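Local coordinates for CBS domain-containing protein (Pyrococcus horikoshii, PDB 2YZQ) that is of uncharacterised biological function but carries four CBS motifs and binds S-adenosylmethionine, which is consistent with a role in sensing that ligand, at residues G105-V109 with G110-R114; T143-K146 with A147-A151. All coordinates share one frame; numbering follows the deposited sequence.

Contact 1 of 2, residues G105-V109 with G110-R114; sequences GILTV and GDIIR
T108 and D111 exchange two hydrogen bonds where strand 105-108 gives way to the helix. In one, the backbone N of D111 donates to T108 OG1 at 3.0 Å. In return, T108 N donates to D111 OD2 at 2.9 Å, reaching the anti side of the carboxylate, 33° out of its plane. A chi1 of 70° swings T108 OG1 back over its own backbone, toward the D111 amide.

Backbone bonds carry the turn onward: I112 N donates to T108 O at 3.2 Å and I113 N to V109 O at 3.0 Å.

Charge and solvent extend the cap. The side chain of R114, bent at chi3 (-67°), folds back along the helix so that NE donates to G110 O at 2.9 Å from above the carbonyl plane; the same oxygen also accepts from R114 N. R114 NH2 forms a salt bridge with D111 OD1 at 3.5 Å, and a water bonded to T108 OG1 accepts weakly from NH2.

Apolar contact involves L107 CD1, 3.9 Å from D111 CB and 4.0 Å from I112 CG1, with the L107 and I112 side chains nearly perpendicular, and V109 CG1 near I113 CG1. M86 of helix 79-89 touches L107, V109 and I112.

The reciprocal T108-D111 pair is a capping box, placed at the strand-to-helix junction of the second CBS motif.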
loop_
_atom_site.group_PDB
_atom_site.type_symbol
_atom_site.label_atom_id
_atom_site.label_comp_id
_atom_site.label_asym_id
_atom_site.label_seq_id
_atom_site.Cartn_x
_atom_site.Cartn_y
_atom_site.Cartn_z
ATOM N N GLY A 105 -12.689 14.545 -4.701
ATOM C CA GLY A 105 -11.298 14.143 -4.629
ATOM C C GLY A 105 -11.165 12.707 -4.169
ATOM O O GLY A 105 -12.145 12.089 -3.762
ATOM N N ILE A 106 -9.950 12.179 -4.267
ATOM C CA ILE A 106 -9.645 10.824 -3.833
ATOM C C ILE A 106 -8.313 10.899 -3.099
ATOM O O ILE A 106 -7.384 11.574 -3.545
ATOM C CB ILE A 106 -9.511 9.849 -5.025
ATOM C CG1 ILE A 106 -10.864 9.673 -5.716
ATOM C CG2 ILE A 106 -8.985 8.495 -4.536
ATOM C CD1 ILE A 106 -11.957 9.116 -4.817
ATOM N N LEU A 107 -8.229 10.224 -1.960
ATOM C CA LEU A 107 -7.005 10.226 -1.171
ATOM C C LEU A 107 -6.580 8.790 -0.918
ATOM O O LEU A 107 -7.331 8.013 -0.337
ATOM C CB LEU A 107 -7.241 10.927 0.164
ATOM C CG LEU A 107 -6.078 10.905 1.158
ATOM C CD1 LEU A 107 -4.932 11.764 0.632
ATOM C CD2 LEU A 107 -6.552 11.416 2.507
ATOM N N THR A 108 -5.377 8.443 -1.358
ATOM C CA THR A 108 -4.875 7.087 -1.171
ATOM C C THR A 108 -3.732 7.041 -0.172
ATOM O O THR A 108 -3.194 8.068 0.227
ATOM C CB THR A 108 -4.338 6.494 -2.485
ATOM O OG1 THR A 108 -3.119 7.157 -2.847
ATOM C CG2 THR A 108 -5.352 6.668 -3.600
ATOM N N VAL A 109 -3.370 5.829 0.232
ATOM C CA VAL A 109 -2.259 5.650 1.151
ATOM C C VAL A 109 -1.017 6.174 0.439
ATOM O O VAL A 109 -0.172 6.829 1.048
ATOM C CB VAL A 109 -2.053 4.161 1.498
ATOM C CG1 VAL A 109 -0.752 3.984 2.263
ATOM C CG2 VAL A 109 -3.220 3.660 2.329
ATOM N N GLY A 110 -0.929 5.887 -0.857
ATOM C CA GLY A 110 0.201 6.342 -1.649
ATOM C C GLY A 110 0.343 7.852 -1.602
ATOM O O GLY A 110 1.450 8.375 -1.468
ATOM N N ASP A 111 -0.781 8.557 -1.705
ATOM C CA ASP A 111 -0.758 10.015 -1.663
ATOM C C ASP A 111 -0.197 10.511 -0.340
ATOM O O ASP A 111 0.587 11.458 -0.302
ATOM C CB ASP A 111 -2.162 10.602 -1.835
ATOM C CG ASP A 111 -2.753 10.339 -3.202
ATOM O OD1 ASP A 111 -2.005 10.369 -4.202
ATOM O OD2 ASP A 111 -3.982 10.124 -3.274
ATOM N N ILE A 112 -0.612 9.879 0.752
ATOM C CA ILE A 112 -0.146 10.289 2.066
ATOM C C ILE A 112 1.362 10.080 2.185
ATOM O O ILE A 112 2.068 10.930 2.710
ATOM C CB ILE A 112 -0.894 9.523 3.178
ATOM C CG1 ILE A 112 -2.377 9.915 3.143
ATOM C CG2 ILE A 112 -0.282 9.839 4.538
ATOM C CD1 ILE A 112 -3.234 9.239 4.185
ATOM N N ILE A 113 1.854 8.960 1.673
ATOM C CA ILE A 113 3.285 8.674 1.731
ATOM C C ILE A 113 4.107 9.654 0.889
ATOM O O ILE A 113 5.037 10.293 1.389
ATOM C CB ILE A 113 3.591 7.245 1.222
ATOM C CG1 ILE A 113 2.896 6.212 2.111
ATOM C CG2 ILE A 113 5.102 7.016 1.173
ATOM C CD1 ILE A 113 3.222 6.330 3.573
ATOM N N ARG A 114 3.747 9.772 -0.382
ATOM C CA ARG A 114 4.467 10.625 -1.324
ATOM C C ARG A 114 4.319 12.136 -1.160
ATOM O O ARG A 114 5.298 12.875 -1.291
ATOM C CB ARG A 114 4.072 10.243 -2.753
ATOM C CG ARG A 114 4.440 8.818 -3.141
ATOM C CD ARG A 114 3.760 8.398 -4.434
ATOM N NE ARG A 114 2.311 8.295 -4.269
ATOM C CZ ARG A 114 1.479 7.842 -5.202
ATOM N NH1 ARG A 114 1.949 7.446 -6.379
ATOM N NH2 ARG A 114 0.178 7.774 -4.956
HETATM O O HOH W 1 -1.815 5.943 -5.250
#

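Contact 2 of 2, residues T143-K146 with A147-A151; sequences TPLK and AALKA
The carbonyl of P144, the N-cap residue, receives two backbone donors from the first turn of helix 145-153. A148 N is the better placed, 3.1 Å from P144 O, with an N-H...O angle of 155° and its approach in the carbonyl plane. A147 N lies at the same distance from that oxygen, but its angle of 121° makes the bond weak. The regular i to i+4 pattern continues with L149 N on L145 O at 2.8 Å and K150 N on K146 O at 3.0 Å.

The early amide K146 N is satisfied from outside this run of residues by N220 OD1, a side-chain acceptor. Separately, the backbones of L145 and K221 are joined by a hydrogen bond. T143 OG1 is bonded to W140 O, and the backbone of T143 pairs with V223. This helix start therefore has partners in the chain from 220 to 223 as well as its own turns. It belongs to the beta-alpha-beta unit made by strand 139-140, helix 145-153 and strand 159-163 in the third CBS motif.

Apolar contacts accompany these bonds. With CG2 of T143 opposite the backbone N (chi1 -56° for OG1), the methyl sits 3.6 Å from A147 CB, while OG1 is directed to W140. One helical turn apart, L145 CG and L149 CD1 meet at 4.1 Å, the two side chains crossing at a slant. L149 CG comes within 3.2 Å of L145 O, the oxygen that accepts from L149 N. L145 is also in contact with L178, N220 and I226, from loops of the same chain.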
loop_
_atom_site.group_PDB
_atom_site.type_symbol
_atom_site.label_atom_id
_atom_site.label_comp_id
_atom_site.label_asym_id
_atom_site.label_seq_id
_atom_site.Cartn_x
_atom_site.Cartn_y
_atom_site.Cartn_z
ATOM N N THR A 143 11.327 -21.924 -2.689
ATOM C CA THR A 143 9.909 -22.248 -2.783
ATOM C C THR A 143 9.337 -22.133 -4.197
ATOM O O THR A 143 9.525 -21.125 -4.872
ATOM C CB THR A 143 9.072 -21.329 -1.859
ATOM O OG1 THR A 143 9.562 -21.430 -0.514
ATOM C CG2 THR A 143 7.597 -21.725 -1.888
ATOM N N PRO A 144 8.643 -23.184 -4.667
ATOM C CA PRO A 144 8.044 -23.163 -6.004
ATOM C C PRO A 144 7.088 -21.974 -6.086
ATOM O O PRO A 144 6.393 -21.653 -5.117
ATOM C CB PRO A 144 7.320 -24.498 -6.072
ATOM C CG PRO A 144 8.226 -25.393 -5.286
ATOM C CD PRO A 144 8.562 -24.533 -4.080
ATOM N N LEU A 145 7.045 -21.332 -7.246
ATOM C CA LEU A 145 6.210 -20.153 -7.445
ATOM C C LEU A 145 4.760 -20.238 -6.979
ATOM O O LEU A 145 4.252 -19.302 -6.366
ATOM C CB LEU A 145 6.232 -19.743 -8.919
ATOM C CG LEU A 145 5.568 -18.399 -9.206
ATOM C CD1 LEU A 145 6.301 -17.298 -8.449
ATOM C CD2 LEU A 145 5.587 -18.126 -10.708
ATOM N N LYS A 146 4.082 -21.342 -7.278
ATOM C CA LYS A 146 2.688 -21.478 -6.881
ATOM C C LYS A 146 2.498 -21.397 -5.375
ATOM O O LYS A 146 1.551 -20.773 -4.900
ATOM C CB LYS A 146 2.111 -22.793 -7.401
ATOM C CG LYS A 146 1.893 -22.817 -8.904
ATOM C CD LYS A 146 1.233 -24.119 -9.334
ATOM C CE LYS A 146 -0.070 -24.373 -8.579
ATOM N NZ LYS A 146 -1.091 -23.311 -8.804
ATOM N N ALA A 147 3.391 -22.032 -4.626
ATOM C CA ALA A 147 3.297 -21.995 -3.171
ATOM C C ALA A 147 3.629 -20.596 -2.663
ATOM O O ALA A 147 3.066 -20.141 -1.667
ATOM C CB ALA A 147 4.250 -23.018 -2.556
ATOM N N ALA A 148 4.554 -19.926 -3.343
ATOM C CA ALA A 148 4.943 -18.575 -2.960
ATOM C C ALA A 148 3.769 -17.637 -3.213
ATOM O O ALA A 148 3.520 -16.716 -2.437
ATOM C CB ALA A 148 6.162 -18.129 -3.762
ATOM N N LEU A 149 3.046 -17.876 -4.302
ATOM C CA LEU A 149 1.892 -17.046 -4.630
ATOM C C LEU A 149 0.775 -17.253 -3.616
ATOM O O LEU A 149 0.055 -16.313 -3.268
ATOM C CB LEU A 149 1.389 -17.363 -6.041
ATOM C CG LEU A 149 2.298 -16.870 -7.167
ATOM C CD1 LEU A 149 1.709 -17.266 -8.513
ATOM C CD2 LEU A 149 2.447 -15.358 -7.066
ATOM N N LYS A 150 0.624 -18.484 -3.138
ATOM C CA LYS A 150 -0.401 -18.759 -2.148
ATOM C C LYS A 150 -0.081 -17.929 -0.905
ATOM O O LYS A 150 -0.974 -17.361 -0.281
ATOM C CB LYS A 150 -0.417 -20.247 -1.789
ATOM C CG LYS A 150 -1.529 -20.633 -0.816
ATOM C CD LYS A 150 -2.901 -20.544 -1.467
ATOM C CE LYS A 150 -3.997 -20.911 -0.483
ATOM N NZ LYS A 150 -5.321 -21.019 -1.152
ATOM N N ALA A 151 1.199 -17.862 -0.547
ATOM C CA ALA A 151 1.617 -17.090 0.624
ATOM C C ALA A 151 1.374 -15.600 0.406
ATOM O O ALA A 151 0.959 -14.886 1.322
ATOM C CB ALA A 151 3.092 -17.336 0.918
#

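Overall arrangement
Contact 1 precedes contact 2 along the chain, and the two lie on opposite sides of its centre, about 30 Å apart between centres and about 19 Å between nearest atoms. Each is the start of a helix, but in a different CBS motif: contact 1 joins strand 103-108, part of a mixed four-stranded sheet, to helix 109-117, whereas contact 2 opens helix 145-153 after strand 139-140. Bound S-adenosylmethionine lies about 9 Å from the R114 side chain and about 11 Å from that of L145. Neither contact supplies residues of the ligand pocket, which is built by a later part of the chain, between residues 158 and 256; each lies near the ligand but at a distance.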